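Local coordinates for hypothetical protein AF_0060 (Archaeoglobus fulgidus DSM 4304, PDB 2P06), which is of unknown function but belongs to the MazG-like family, consistent with a magnesium-dependent nucleotide pyrophosphohydrolase, and binds a magnesium ion, at residues 78-81 against 82-85; 92-95 against 96-99. All blocks are in the same frame, centred on the assembly; numbering follows the deposited sequence.

Contact 1: 78-81 against 82-85; sequences KEDW and ENLR
Asp-80 N-caps helix 81-103: its OD1 accepts from Asn-83 N at 3.0 Å, and with an N-H...O angle of 165° this capping bond is nearly straight. The backbone N-H of Asn-83 comes from above the carboxylate, 53° out of its plane. Asp-80 CG stands anti to the backbone N (chi1 -175°), which swings the carboxylate forward over the opening turn; there OD2 rests 3.4 Å from Asn-83 CB, and the carboxylate is turned well out of the plane of the side-chain amide of Asn-83. The main chain adds a second, more bent tie, Leu-84 N to Asp-80 O at 2.9 Å. Beside the cap, Trp-81 and Leu-84 lie alongside each other, with Leu-84 CD2 in the plane of the indole at its edge, 3.5 Å from Trp-81 CE3. An alanine at Asp-80 would keep the backbone bond but would probably leave Asn-83 N without its capping acceptor and fray the first turn. A carboxylate placed here is also likely to interact favourably with the positive end of the helix dipole. One step back, Glu-79 closes helix 58-77 in a Schellman motif, with the positive phi of that motif, and helix 81-103 starts two residues on, so the segment is the tight connection of a helical hairpin. Leu-84 turns inward onto Leu-72 and Val-76 of helix 58-77, while Trp-81 packs on Leu-62 of the second subunit, where Arg-85 NE is hydrogen-bonded to Ser-103 OG.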
loop_
_atom_site.group_PDB
_atom_site.type_symbol
_atom_site.label_atom_id
_atom_site.label_comp_id
_atom_site.label_asym_id
_atom_site.label_seq_id
_atom_site.Cartn_x
_atom_site.Cartn_y
_atom_site.Cartn_z
ATOM N N LYS B 78 20.857 24.236 -11.447
ATOM C CA LYS B 78 20.406 24.955 -12.642
ATOM C C LYS B 78 18.981 25.486 -12.517
ATOM O O LYS B 78 18.485 26.144 -13.430
ATOM C CB LYS B 78 20.465 24.026 -13.855
ATOM C CG LYS B 78 21.861 23.626 -14.288
ATOM C CD LYS B 78 21.781 22.595 -15.408
ATOM C CE LYS B 78 23.150 22.260 -15.982
ATOM N NZ LYS B 78 23.147 20.979 -16.771
ATOM N N GLU B 79 18.326 25.174 -11.399
ATOM C CA GLU B 79 16.915 25.511 -11.148
ATOM C C GLU B 79 15.967 25.013 -12.248
ATOM O O GLU B 79 14.939 25.625 -12.527
ATOM C CB GLU B 79 16.764 27.009 -10.916
ATOM C CG GLU B 79 17.702 27.534 -9.849
ATOM C CD GLU B 79 17.454 28.998 -9.521
ATOM O OE1 GLU B 79 16.312 29.354 -9.149
ATOM O OE2 GLU B 79 18.408 29.789 -9.627
ATOM N N ASP B 80 16.310 23.871 -12.840
ATOM C CA ASP B 80 15.508 23.276 -13.898
ATOM C C ASP B 80 14.464 22.361 -13.277
ATOM O O ASP B 80 14.630 21.137 -13.243
ATOM C CB ASP B 80 16.409 22.514 -14.880
ATOM C CG ASP B 80 15.645 21.966 -16.079
ATOM O OD1 ASP B 80 14.389 21.908 -16.038
ATOM O OD2 ASP B 80 16.309 21.575 -17.064
ATOM N N TRP B 81 13.374 22.962 -12.803
ATOM C CA TRP B 81 12.374 22.234 -12.008
ATOM C C TRP B 81 11.540 21.246 -12.843
ATOM O O TRP B 81 11.062 20.227 -12.317
ATOM C CB TRP B 81 11.466 23.210 -11.252
ATOM C CG TRP B 81 12.221 24.309 -10.542
ATOM C CD1 TRP B 81 12.079 25.656 -10.733
ATOM C CD2 TRP B 81 13.235 24.155 -9.537
ATOM N NE1 TRP B 81 12.936 26.350 -9.906
ATOM C CE2 TRP B 81 13.659 25.449 -9.165
ATOM C CE3 TRP B 81 13.824 23.050 -8.912
ATOM C CZ2 TRP B 81 14.648 25.667 -8.196
ATOM C CZ3 TRP B 81 14.805 23.273 -7.941
ATOM C CH2 TRP B 81 15.204 24.567 -7.599
ATOM N N GLU B 82 11.378 21.550 -14.130
ATOM C CA GLU B 82 10.722 20.644 -15.081
ATOM C C GLU B 82 11.485 19.322 -15.166
ATOM O O GLU B 82 10.928 18.224 -14.914
ATOM C CB GLU B 82 10.650 21.300 -16.471
ATOM C CG GLU B 82 9.991 20.442 -17.567
ATOM C CD GLU B 82 9.909 21.151 -18.913
ATOM O OE1 GLU B 82 10.344 22.319 -19.018
ATOM O OE2 GLU B 82 9.406 20.535 -19.877
ATOM N N ASN B 83 12.770 19.431 -15.497
ATOM C CA ASN B 83 13.629 18.253 -15.581
ATOM C C ASN B 83 13.889 17.623 -14.194
ATOM O O ASN B 83 14.215 16.451 -14.115
ATOM C CB ASN B 83 14.953 18.583 -16.309
ATOM C CG ASN B 83 15.327 17.545 -17.383
ATOM O OD1 ASN B 83 14.866 16.394 -17.371
ATOM N ND2 ASN B 83 16.167 17.963 -18.324
ATOM N N LEU B 84 13.726 18.381 -13.112
ATOM C CA LEU B 84 13.900 17.823 -11.773
ATOM C C LEU B 84 12.955 16.626 -11.519
ATOM O O LEU B 84 13.377 15.617 -10.989
ATOM C CB LEU B 84 13.674 18.884 -10.704
ATOM C CG LEU B 84 13.766 18.406 -9.253
ATOM C CD1 LEU B 84 15.085 17.722 -8.942
ATOM C CD2 LEU B 84 13.563 19.590 -8.352
ATOM N N ARG B 85 11.689 16.752 -11.909
ATOM C CA ARG B 85 10.730 15.657 -11.737
ATOM C C ARG B 85 11.234 14.362 -12.371
ATOM O O ARG B 85 11.170 13.312 -11.741
ATOM C CB ARG B 85 9.364 16.027 -12.298
ATOM C CG ARG B 85 8.590 17.016 -11.410
ATOM C CD ARG B 85 7.418 17.649 -12.158
ATOM N NE ARG B 85 6.247 16.793 -12.121
ATOM C CZ ARG B 85 5.679 16.188 -13.170
ATOM N NH1 ARG B 85 6.163 16.338 -14.406
ATOM N NH2 ARG B 85 4.590 15.438 -12.985
#

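Contact 2: 92-95 against 96-99; sequences ANFC and MYLW
Tyr-97 lies back along helix 81-103 against Asn-93 and Phe-94, one turn earlier. Its CB is 3.7 Å from Asn-93 O, the same oxygen that accepts Tyr-97 N at 2.8 Å in the helical i to i+4 pattern. Because CG is anti to the carbonyl carbon (chi1 -55°), the ring folds over that oxygen, which sits 3.1 Å above one face, offset toward the rim. Farther out, CD2 and CE2 form the edge presented to Phe-94: CD2 stands 3.7 Å above the centre of the phenyl ring. The planes meet at 72° with centroids 4.9 Å apart, a T-shaped (edge-to-face) pair. At the tip, CZ and OH reach the Asn-93 side chain, with OH 3.5 Å from Asn-93 CG and the amide turned only 7° from the phenol ring. That amide is held from both ends: ND2 donates to Met-35 O, and OD1 is hydrogen-bonded to Tyr-24 OH of the second subunit. The contact is buried where helices converge: Phe-94 packs on Glu-68 of helix 58-77, a magnesium ligand, so the aromatic pair lies beside the metal site; Tyr-97 meets Tyr-39 of helix 22-43 and the Trp-53 ring, and Cys-95 faces Val-91 of the second subunit.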
loop_
_atom_site.group_PDB
_atom_site.type_symbol
_atom_site.label_atom_id
_atom_site.label_comp_id
_atom_site.label_asym_id
_atom_site.label_seq_id
_atom_site.Cartn_x
_atom_site.Cartn_y
_atom_site.Cartn_z
ATOM N N ALA B 92 14.820 7.366 -7.729
ATOM C CA ALA B 92 13.941 6.405 -7.057
ATOM C C ALA B 92 14.108 5.011 -7.669
ATOM O O ALA B 92 14.220 4.013 -6.942
ATOM C CB ALA B 92 12.454 6.835 -7.127
ATOM N N ASN B 93 14.114 4.952 -9.000
ATOM C CA ASN B 93 14.328 3.680 -9.699
ATOM C C ASN B 93 15.633 3.045 -9.308
ATOM O O ASN B 93 15.661 1.870 -8.950
ATOM C CB ASN B 93 14.239 3.827 -11.218
ATOM C CG ASN B 93 12.824 3.658 -11.752
ATOM O OD1 ASN B 93 12.014 2.931 -11.176
ATOM N ND2 ASN B 93 12.537 4.283 -12.899
ATOM N N PHE B 94 16.717 3.805 -9.335
ATOM C CA PHE B 94 17.997 3.233 -8.966
ATOM C C PHE B 94 18.154 2.865 -7.476
ATOM O O PHE B 94 18.885 1.916 -7.145
ATOM C CB PHE B 94 19.159 4.060 -9.542
ATOM C CG PHE B 94 19.389 3.751 -10.982
ATOM C CD1 PHE B 94 20.261 2.733 -11.345
ATOM C CD2 PHE B 94 18.605 4.341 -11.960
ATOM C CE1 PHE B 94 20.419 2.373 -12.670
ATOM C CE2 PHE B 94 18.760 3.991 -13.292
ATOM C CZ PHE B 94 19.676 3.026 -13.653
ATOM N N CYS B 95 17.468 3.583 -6.589
ATOM C CA CYS B 95 17.359 3.129 -5.197
ATOM C C CYS B 95 16.667 1.770 -5.188
ATOM O O CYS B 95 17.062 0.878 -4.454
ATOM C CB CYS B 95 16.535 4.083 -4.338
ATOM S SG CYS B 95 17.375 5.640 -3.988
HETATM N N MSE B 96 15.597 1.660 -5.966
HETATM C CA MSE B 96 14.845 0.431 -6.052
HETATM C C MSE B 96 15.670 -0.731 -6.608
HETATM O O MSE B 96 15.628 -1.848 -6.083
HETATM C CB MSE B 96 13.614 0.617 -6.923
HETATM C CG MSE B 96 12.781 -0.642 -6.929
HETATM SE SE MSE B 96 11.144 -0.426 -7.886
HETATM C CE MSE B 96 11.715 -0.477 -9.619
ATOM N N TYR B 97 16.419 -0.472 -7.672
ATOM C CA TYR B 97 17.217 -1.537 -8.296
ATOM C C TYR B 97 18.270 -2.050 -7.320
ATOM O O TYR B 97 18.442 -3.248 -7.163
ATOM C CB TYR B 97 17.868 -1.076 -9.593
ATOM C CG TYR B 97 16.929 -0.511 -10.632
ATOM C CD1 TYR B 97 15.593 -0.870 -10.672
ATOM C CD2 TYR B 97 17.401 0.360 -11.596
ATOM C CE1 TYR B 97 14.736 -0.358 -11.622
ATOM C CE2 TYR B 97 16.562 0.895 -12.535
ATOM C CZ TYR B 97 15.217 0.537 -12.544
ATOM O OH TYR B 97 14.372 1.082 -13.485
ATOM N N LEU B 98 18.972 -1.149 -6.646
ATOM C CA LEU B 98 20.000 -1.584 -5.718
ATOM C C LEU B 98 19.359 -2.268 -4.511
ATOM O O LEU B 98 19.863 -3.272 -4.026
ATOM C CB LEU B 98 20.870 -0.415 -5.279
ATOM C CG LEU B 98 21.993 -0.709 -4.291
ATOM C CD1 LEU B 98 22.908 -1.806 -4.830
ATOM C CD2 LEU B 98 22.742 0.618 -4.050
ATOM N N TRP B 99 18.261 -1.711 -4.005
ATOM C CA TRP B 99 17.543 -2.354 -2.911
ATOM C C TRP B 99 17.173 -3.789 -3.276
ATOM O O TRP B 99 17.274 -4.699 -2.443
ATOM C CB TRP B 99 16.281 -1.547 -2.522
ATOM C CG TRP B 99 15.521 -2.168 -1.395
ATOM C CD1 TRP B 99 15.678 -1.916 -0.064
ATOM C CD2 TRP B 99 14.493 -3.161 -1.494
ATOM N NE1 TRP B 99 14.822 -2.696 0.671
ATOM C CE2 TRP B 99 14.081 -3.468 -0.183
ATOM C CE3 TRP B 99 13.861 -3.806 -2.566
ATOM C CZ2 TRP B 99 13.084 -4.413 0.089
ATOM C CZ3 TRP B 99 12.855 -4.749 -2.288
ATOM C CH2 TRP B 99 12.494 -5.044 -0.983
#

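Both contacts belong to helix 81-103 and follow in series: contact 1 forms its N-terminal cap, and contact 2 lies farther along its length. Their centres are 21 Å apart and their nearest atoms about 8 Å, with no touch between them. Contact 1 is at the surface, about 15 Å from the chain centre, whereas contact 2 is buried about 6 Å from it. Between them along the helix come Glu-87 and Asp-90, which share the magnesium site with Glu-68 and Glu-71 of helix 58-77. The metal-bearing turns are thus bracketed by the hairpin connection and the aromatic core, and both contacts also reach the second subunit.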